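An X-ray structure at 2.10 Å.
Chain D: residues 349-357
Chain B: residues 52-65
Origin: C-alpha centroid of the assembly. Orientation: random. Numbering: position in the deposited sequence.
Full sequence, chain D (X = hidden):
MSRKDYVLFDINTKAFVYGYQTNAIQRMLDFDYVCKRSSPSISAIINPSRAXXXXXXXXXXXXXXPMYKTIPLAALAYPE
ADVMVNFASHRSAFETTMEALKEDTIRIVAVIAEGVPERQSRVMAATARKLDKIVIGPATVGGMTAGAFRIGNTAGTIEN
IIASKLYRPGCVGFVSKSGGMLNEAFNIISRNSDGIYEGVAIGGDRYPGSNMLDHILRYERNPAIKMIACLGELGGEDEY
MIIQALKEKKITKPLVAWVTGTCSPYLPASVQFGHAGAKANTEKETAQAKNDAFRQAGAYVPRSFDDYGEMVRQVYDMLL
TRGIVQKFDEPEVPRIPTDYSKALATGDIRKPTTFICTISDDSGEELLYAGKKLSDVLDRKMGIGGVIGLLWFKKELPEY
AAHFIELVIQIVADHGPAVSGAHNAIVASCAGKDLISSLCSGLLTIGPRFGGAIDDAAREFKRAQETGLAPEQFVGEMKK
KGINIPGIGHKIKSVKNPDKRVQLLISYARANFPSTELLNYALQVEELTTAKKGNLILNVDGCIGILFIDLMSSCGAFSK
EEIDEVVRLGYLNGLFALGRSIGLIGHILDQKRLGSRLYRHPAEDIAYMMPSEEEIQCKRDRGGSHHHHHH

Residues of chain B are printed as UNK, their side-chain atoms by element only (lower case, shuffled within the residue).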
ATOM      1  N   ILE D 349     -26.814  24.431 -19.116  1.00 42.70           N
ATOM      2  CA  ILE D 349     -27.057  23.398 -18.120  1.00 42.08           C
ATOM      3  C   ILE D 349     -26.385  23.756 -16.801  1.00 44.44           C
ATOM      4  O   ILE D 349     -25.466  24.580 -16.756  1.00 42.89           O
ATOM      5  CB  ILE D 349     -26.653  21.949 -18.614  1.00 45.32           C
ATOM      6  CG1 ILE D 349     -25.119  21.819 -18.850  1.00 44.90           C
ATOM      7  CG2 ILE D 349     -27.448  21.556 -19.869  1.00 47.19           C
ATOM      8  CD1 ILE D 349     -24.499  20.442 -18.681  1.00 45.47           C
ATOM      9  N   ARG D 350     -26.837  23.106 -15.729  1.00 40.40           N
ATOM     10  CA  ARG D 350     -26.209  23.232 -14.422  1.00 39.34           C
ATOM     11  C   ARG D 350     -25.828  21.809 -14.028  1.00 40.66           C
ATOM     12  O   ARG D 350     -26.602  20.892 -14.288  1.00 39.59           O
ATOM     13  CB  ARG D 350     -27.095  23.944 -13.362  1.00 36.11           C
ATOM     14  CG  ARG D 350     -28.379  23.201 -12.982  1.00 35.63           C
ATOM     15  CD  ARG D 350     -29.137  23.898 -11.885  1.00 39.69           C
ATOM     16  NE  ARG D 350     -30.293  23.088 -11.499  1.00 42.34           N
ATOM     17  CZ  ARG D 350     -31.165  23.380 -10.540  1.00 48.20           C
ATOM     18  NH1 ARG D 350     -31.058  24.516  -9.858  1.00 33.65           N
ATOM     19  NH2 ARG D 350     -32.161  22.547 -10.267  1.00 38.09           N
ATOM     20  N   LYS D 351     -24.624  21.614 -13.490  1.00 36.24           N
ATOM     21  CA  LYS D 351     -24.194  20.260 -13.132  1.00 34.72           C
ATOM     22  C   LYS D 351     -23.768  20.189 -11.671  1.00 36.46           C
ATOM     23  O   LYS D 351     -22.911  20.960 -11.266  1.00 37.14           O
ATOM     24  CB  LYS D 351     -23.076  19.754 -14.071  1.00 35.69           C
ATOM     25  CG  LYS D 351     -22.734  18.249 -13.869  1.00 27.06           C
ATOM     26  CD  LYS D 351     -21.598  17.809 -14.745  1.00 36.69           C
ATOM     27  CE  LYS D 351     -21.207  16.356 -14.553  1.00 38.87           C
ATOM     28  NZ  LYS D 351     -20.645  16.150 -13.187  1.00 58.83           N
ATOM     29  N   PRO D 352     -24.357  19.302 -10.857  1.00 31.15           N
ATOM     30  CA  PRO D 352     -23.931  19.224  -9.454  1.00 31.37           C
ATOM     31  C   PRO D 352     -22.525  18.628  -9.294  1.00 36.91           C
ATOM     32  O   PRO D 352     -22.105  17.773 -10.058  1.00 36.26           O
ATOM     33  CB  PRO D 352     -24.997  18.334  -8.812  1.00 34.00           C
ATOM     34  CG  PRO D 352     -25.489  17.460  -9.931  1.00 37.93           C
ATOM     35  CD  PRO D 352     -25.428  18.327 -11.165  1.00 33.58           C
ATOM     36  N   THR D 353     -21.778  19.122  -8.323  1.00 34.67           N
ATOM     37  CA  THR D 353     -20.426  18.649  -8.050  1.00 32.62           C
ATOM     38  C   THR D 353     -20.500  17.386  -7.214  1.00 32.16           C
ATOM     39  O   THR D 353     -21.426  17.207  -6.436  1.00 31.64           O
ATOM     40  CB  THR D 353     -19.617  19.760  -7.334  1.00 28.38           C
ATOM     41  OG1 THR D 353     -20.382  20.157  -6.199  1.00 29.77           O
ATOM     42  CG2 THR D 353     -19.415  20.969  -8.196  1.00 26.42           C
ATOM     43  N   THR D 354     -19.510  16.517  -7.349  1.00 34.18           N
ATOM     44  CA  THR D 354     -19.489  15.301  -6.562  1.00 32.98           C
ATOM     45  C   THR D 354     -18.757  15.561  -5.248  1.00 34.43           C
ATOM     46  O   THR D 354     -19.165  15.075  -4.197  1.00 34.96           O
ATOM     47  CB  THR D 354     -18.897  14.167  -7.396  1.00 45.63           C
ATOM     48  OG1 THR D 354     -19.725  14.013  -8.544  1.00 51.81           O
ATOM     49  CG2 THR D 354     -18.824  12.838  -6.662  1.00 39.28           C
ATOM     50  N   PHE D 355     -17.685  16.343  -5.307  1.00 28.55           N
ATOM     51  CA  PHE D 355     -16.897  16.599  -4.111  1.00 26.85           C
ATOM     52  C   PHE D 355     -16.913  18.006  -3.665  1.00 30.75           C
ATOM     53  O   PHE D 355     -17.022  18.936  -4.467  1.00 31.44           O
ATOM     54  CB  PHE D 355     -15.440  16.216  -4.368  1.00 26.70           C
ATOM     55  CG  PHE D 355     -15.202  14.783  -4.746  1.00 27.27           C
ATOM     56  CD1 PHE D 355     -15.231  13.780  -3.783  1.00 30.91           C
ATOM     57  CD2 PHE D 355     -14.838  14.445  -6.042  1.00 30.62           C
ATOM     58  CE1 PHE D 355     -14.999  12.437  -4.134  1.00 32.77           C
ATOM     59  CE2 PHE D 355     -14.569  13.110  -6.389  1.00 34.20           C
ATOM     60  CZ  PHE D 355     -14.615  12.122  -5.425  1.00 32.09           C
ATOM     61  N   ILE D 356     -16.724  18.173  -2.366  1.00 27.71           N
ATOM     62  CA  ILE D 356     -16.508  19.463  -1.782  1.00 26.09           C
ATOM     63  C   ILE D 356     -15.045  19.468  -1.342  1.00 28.60           C
ATOM     64  O   ILE D 356     -14.569  18.455  -0.856  1.00 26.71           O
ATOM     65  CB  ILE D 356     -17.468  19.763  -0.604  1.00 28.84           C
ATOM     66  CG1 ILE D 356     -18.956  19.699  -1.047  1.00 28.45           C
ATOM     67  CG2 ILE D 356     -17.114  21.127   0.016  1.00 26.98           C
ATOM     68  CD1 ILE D 356     -19.968  19.528   0.103  1.00 27.84           C
ATOM     69  N   CYS D 357     -14.367  20.625  -1.470  1.00 26.63           N
ATOM     70  CA  CYS D 357     -12.998  20.867  -0.999  1.00 25.72           C
ATOM     71  C   CYS D 357     -12.970  22.183  -0.251  1.00 28.17           C
ATOM     72  O   CYS D 357     -13.298  23.223  -0.820  1.00 27.84           O
ATOM     73  CB  CYS D 357     -11.964  20.838  -2.129  1.00 25.91           C
ATOM     74  SG  CYS D 357     -10.246  21.051  -1.552  1.00 29.94           S
TER
ATOM     75  N   UNK B  52     -25.394  15.238   9.229  1.00 40.71           N
ATOM     76  CA  UNK B  52     -24.349  15.758   8.366  1.00 39.74           C
ATOM     77  C   UNK B  52     -24.764  16.948   7.543  1.00 40.56           C
ATOM     78  O   UNK B  52     -25.472  17.842   8.018  1.00 40.65           O
ATOM     79  N   UNK B  53     -24.328  16.950   6.287  1.00 35.51           N
ATOM     80  CA  UNK B  53     -24.631  18.009   5.337  1.00 34.74           C
ATOM     81  C   UNK B  53     -25.234  17.469   4.076  1.00 38.46           C
ATOM     82  O   UNK B  53     -25.014  16.300   3.714  1.00 38.18           O
ATOM     83  c   UNK B  53     -23.405  18.907   5.017  1.00 38.57           C
ATOM     84  c   UNK B  53     -21.113  19.003   3.731  1.00 44.69           C
ATOM     85  c   UNK B  53     -23.001  19.764   6.199  1.00 37.10           C
ATOM     86  c   UNK B  53     -22.215  18.097   4.427  1.00 39.09           C
ATOM     87  N   UNK B  54     -25.993  18.335   3.393  1.00 33.82           N
ATOM     88  CA  UNK B  54     -26.564  18.034   2.103  1.00 32.07           C
ATOM     89  C   UNK B  54     -26.295  19.223   1.192  1.00 34.52           C
ATOM     90  O   UNK B  54     -26.534  20.358   1.568  1.00 34.22           O
ATOM     91  c   UNK B  54     -28.054  17.741   2.217  1.00 32.59           C
ATOM     92  c   UNK B  54     -28.754  17.634   0.885  1.00 35.30           C
ATOM     93  c   UNK B  54     -29.619  18.490   0.289  1.00 35.10           C
ATOM     94  n   UNK B  54     -28.546  16.554   0.039  1.00 36.37           N
ATOM     95  n   UNK B  54     -29.958  17.935  -0.926  1.00 34.17           N
ATOM     96  c   UNK B  54     -29.296  16.784  -1.033  1.00 33.76           C
ATOM     97  N   UNK B  55     -25.774  18.965   0.011  1.00 30.77           N
ATOM     98  CA  UNK B  55     -25.496  20.014  -0.966  1.00 30.02           C
ATOM     99  C   UNK B  55     -26.575  20.031  -2.049  1.00 34.53           C
ATOM    100  O   UNK B  55     -26.930  18.999  -2.594  1.00 35.62           O
ATOM    101  c   UNK B  55     -21.650  19.492  -3.385  1.00 27.48           C
ATOM    102  c   UNK B  55     -23.664  20.856  -2.581  1.00 34.31           C
ATOM    103  c   UNK B  55     -24.088  19.803  -1.554  1.00 30.83           C
ATOM    104  c   UNK B  55     -22.148  20.815  -2.876  1.00 33.26           C
ATOM    105  n   UNK B  55     -22.440  19.012  -4.544  1.00 41.06           N
ATOM    106  N   UNK B  56     -27.087  21.207  -2.363  1.00 31.48           N
ATOM    107  CA  UNK B  56     -28.106  21.424  -3.382  1.00 29.98           C
ATOM    108  C   UNK B  56     -27.809  22.741  -4.103  1.00 37.22           C
ATOM    109  O   UNK B  56     -26.904  23.481  -3.699  1.00 40.72           O
ATOM    110  c   UNK B  56     -29.478  21.489  -2.726  1.00 29.52           C
ATOM    111  N   UNK B  57     -28.579  23.045  -5.139  1.00 31.35           N
ATOM    112  CA  UNK B  57     -28.453  24.287  -5.891  1.00 31.57           C
ATOM    113  C   UNK B  57     -29.384  25.379  -5.387  1.00 39.91           C
ATOM    114  O   UNK B  57     -30.525  25.114  -5.002  1.00 38.39           O
ATOM    115  c   UNK B  57     -25.654  23.626  -9.399  1.00 34.59           C
ATOM    116  c   UNK B  57     -27.772  23.455  -8.239  1.00 31.26           C
ATOM    117  c   UNK B  57     -26.615  24.167  -8.551  1.00 33.82           C
ATOM    118  c   UNK B  57     -27.927  22.178  -8.762  1.00 31.29           C
ATOM    119  c   UNK B  57     -26.962  21.639  -9.611  1.00 34.27           C
ATOM    120  c   UNK B  57     -25.825  22.365  -9.915  1.00 33.27           C
ATOM    121  c   UNK B  57     -28.829  24.056  -7.365  1.00 31.38           C
ATOM    122  N   UNK B  58     -28.916  26.627  -5.529  1.00 39.90           N
ATOM    123  CA  UNK B  58     -29.630  27.889  -5.352  1.00 40.91           C
ATOM    124  C   UNK B  58     -29.390  28.570  -6.706  1.00 41.76           C
ATOM    125  O   UNK B  58     -28.386  29.243  -6.892  1.00 42.01           O
ATOM    126  c   UNK B  58     -32.613  31.981  -2.867  1.00 49.61           C
ATOM    127  c   UNK B  58     -31.407  31.498  -3.380  1.00 49.69           C
ATOM    128  c   UNK B  58     -29.387  31.251  -4.309  1.00 48.30           C
ATOM    129  c   UNK B  58     -29.037  28.712  -4.197  1.00 40.98           C
ATOM    130  c   UNK B  58     -33.202  29.690  -2.343  1.00 46.68           C
ATOM    131  n   UNK B  58     -30.355  32.165  -3.957  1.00 49.38           N
ATOM    132  c   UNK B  58     -31.093  30.122  -3.403  1.00 43.51           C
ATOM    133  c   UNK B  58     -29.784  29.991  -3.963  1.00 43.70           C
ATOM    134  c   UNK B  58     -33.503  31.055  -2.360  1.00 48.66           C
ATOM    135  c   UNK B  58     -32.014  29.211  -2.871  1.00 44.49           C
ATOM    136  N   UNK B  59     -30.215  28.235  -7.677  1.00 38.34           N
ATOM    137  CA  UNK B  59     -30.050  28.693  -9.054  1.00 39.75           C
ATOM    138  C   UNK B  59     -28.970  27.853  -9.713  1.00 44.16           C
ATOM    139  O   UNK B  59     -29.185  26.671  -9.990  1.00 43.66           O
ATOM    140  N   UNK B  60     -27.782  28.445  -9.870  1.00 40.55           N
ATOM    141  CA  UNK B  60     -26.585  27.813 -10.419  1.00 40.28           C
ATOM    142  C   UNK B  60     -25.510  27.746  -9.338  1.00 43.93           C
ATOM    143  O   UNK B  60     -24.428  27.231  -9.591  1.00 43.30           O
ATOM    144  o   UNK B  60     -25.678  29.945 -11.205  1.00 60.71           O
ATOM    145  c   UNK B  60     -26.026  28.624 -11.617  1.00 55.38           C
ATOM    146  c   UNK B  60     -26.972  28.696 -12.771  1.00 54.96           C
ATOM    147  N   UNK B  61     -25.791  28.318  -8.157  1.00 40.13           N
ATOM    148  CA  UNK B  61     -24.865  28.382  -7.029  1.00 40.69           C
ATOM    149  C   UNK B  61     -25.187  27.234  -6.064  1.00 43.28           C
ATOM    150  O   UNK B  61     -26.336  27.054  -5.699  1.00 42.81           O
ATOM    151  c   UNK B  61     -25.250  30.964  -3.140  1.00 59.13           C
ATOM    152  n   UNK B  61     -25.892  32.190  -2.578  1.00 71.62           N
ATOM    153  c   UNK B  61     -24.405  31.253  -4.353  1.00 61.13           C
ATOM    154  c   UNK B  61     -24.053  29.994  -5.149  1.00 59.07           C
ATOM    155  c   UNK B  61     -25.007  29.757  -6.320  1.00 43.30           C
ATOM    156  N   UNK B  62     -24.172  26.493  -5.634  1.00 38.43           N
ATOM    157  CA  UNK B  62     -24.351  25.395  -4.709  1.00 38.59           C
ATOM    158  C   UNK B  62     -24.328  25.846  -3.264  1.00 44.74           C
ATOM    159  O   UNK B  62     -23.508  26.678  -2.890  1.00 45.81           O
ATOM    160  o   UNK B  62     -21.548  22.457  -6.367  1.00 38.49           O
ATOM    161  o   UNK B  62     -23.360  21.237  -6.669  1.00 42.34           O
ATOM    162  c   UNK B  62     -22.790  22.334  -6.467  1.00 60.49           C
ATOM    163  c   UNK B  62     -23.655  23.557  -6.255  1.00 48.43           C
ATOM    164  c   UNK B  62     -23.336  24.305  -4.978  1.00 39.91           C
ATOM    165  N   UNK B  63     -25.264  25.335  -2.461  1.00 40.53           N
ATOM    166  CA  UNK B  63     -25.397  25.703  -1.047  1.00 40.41           C
ATOM    167  C   UNK B  63     -25.372  24.472  -0.151  1.00 39.14           C
ATOM    168  O   UNK B  63     -25.594  23.372  -0.641  1.00 38.22           O
ATOM    169  c   UNK B  63     -29.137  26.417  -0.208  1.00 49.55           C
ATOM    170  c   UNK B  63     -26.635  26.631  -0.760  1.00 43.82           C
ATOM    171  c   UNK B  63     -27.981  25.931  -1.063  1.00 42.44           C
ATOM    172  c   UNK B  63     -26.515  27.987  -1.483  1.00 43.78           C
ATOM    173  N   UNK B  64     -25.135  24.658   1.146  1.00 33.93           N
ATOM    174  CA  UNK B  64     -25.094  23.552   2.102  1.00 33.81           C
ATOM    175  C   UNK B  64     -26.288  23.622   3.044  1.00 39.31           C
ATOM    176  O   UNK B  64     -26.528  24.647   3.661  1.00 41.32           O
ATOM    177  c   UNK B  64     -22.495  23.301   1.921  1.00 38.52           C
ATOM    178  c   UNK B  64     -23.686  22.467   3.997  1.00 37.11           C
ATOM    179  c   UNK B  64     -23.721  23.490   2.865  1.00 37.84           C
ATOM    180  c   UNK B  64     -22.584  22.268   0.824  1.00 44.55           C
ATOM    181  N   UNK B  65     -26.995  22.522   3.196  1.00 37.07           N
ATOM    182  CA  UNK B  65     -28.075  22.425   4.175  1.00 36.23           C
ATOM    183  C   UNK B  65     -27.648  21.475   5.279  1.00 39.32           C
ATOM    184  O   UNK B  65     -27.105  20.411   4.977  1.00 37.08           O
ATOM    185  c   UNK B  65     -31.298  22.310   2.001  1.00 38.36           C
ATOM    186  c   UNK B  65     -29.401  21.948   3.560  1.00 35.10           C
ATOM    187  c   UNK B  65     -30.033  22.895   2.532  1.00 39.26           C
ATOM    188  c   UNK B  65     -30.254  24.299   3.109  1.00 44.13           C
TER

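Position 52 has no side-chain atoms. Its phi/psi of 154/-139 would jam a CB against the preceding carbonyl O, so it is Gly52(B). Position 53 carries four carbons, forked at the first, with one arm two carbons long, and the end of that arm lies against CD1 of Ile356(D). This is Ile53(B), its CD1 3.8 Å from CD1 of Ile356(D). At 54, one carbon leads to a five-membered ring of three carbons and two nitrogens. This is His54(B), which makes no contact with residues 349-357; its CA-to-CB bond points away, though the end of the side chain comes nearer, to 8.5 Å at closest.

Position 55 is an unbranched row of four carbons ending in nitrogen, and that nitrogen sits 2.8 Å from the backbone O of Thr353(D) and 2.9 Å from its OG1. The four-carbon row ending in nitrogen is Lys55(B), with chi3 and chi4 both p, and its NZ donates to both oxygens. Position 56 has a single carbon, its CA-to-CB bond pointing away, hence Ala56(B). At 57 a carbon bears a six-carbon ring with no polar atom; CD of Arg350(D) lies over one face, and the edge meets the chain D backbone at Lys351(D) and Pro352(D). This is Phe57(B). CD of Arg350(D) stands 3.8 Å from the centroid of its ring, 12° off the normal, a CH-pi contact, and CZ of Phe57(B) is 3.5 Å from N of Pro352(D).

Position 58 shows one carbon and then fused five- and six-membered rings holding eight carbons and one nitrogen, so it is Trp58(B), whose CA-to-CB bond points away from the chain D stretch and whose side chain comes no nearer to it than 7.3 Å. Position 59 lacks side-chain atoms, and its backbone O accepts from NH1 of Arg350(D) at 2.9 Å, with an N-H...O angle of 161°. A phi of 79° favours glycine: Gly59(B). At 60, one carbon carries an oxygen and a carbon: Thr60(B), whose CA is 6.1 Å from CA of Arg350(D). Position 61, another row of four carbons ending in nitrogen, is Lys61(B); its side chain is out of reach. It closes the type II' turn that begins at Trp58(B).

Position 62 has three carbons, the third carrying two oxygens, one facing OG1 and the other N of Thr353(D). This carboxylate is Glu62(B). OE1 accepts from OG1 of Thr353(D) at 2.6 Å, while OE2 accepts from N of Thr353(D) at 3.1 Å and 168°. Position 63 has four carbons forked at the first, with one two-carbon arm, and is out of reach: Ile63(B). Position 64 repeats that pattern, but its longer arm ends near CD1 of Ile356(D). It is Ile64(B), CD1 to CD1 3.9 Å. Position 65 is forked at the second of its four carbons, giving Leu65(B), also out of reach.

The contact is made by one face of a hairpin, whose strands are paired by backbone hydrogen bonds. Near the turn, Arg350(D) combines the ring face of Phe57(B) with the carbonyl of Gly59(B). Farther along, a salt bridge between NZ of Lys55(B) and OE2 of Glu62(B), at 3.2 Å, brings donor and acceptor together around Thr353(D), whose OG1 receives from the lysine and donates to the glutamate. Beyond it, Ile356(D) packs against both Ile53(B) and Ile64(B).

Chain B (52-65) GIHKAFWGTKEIIL
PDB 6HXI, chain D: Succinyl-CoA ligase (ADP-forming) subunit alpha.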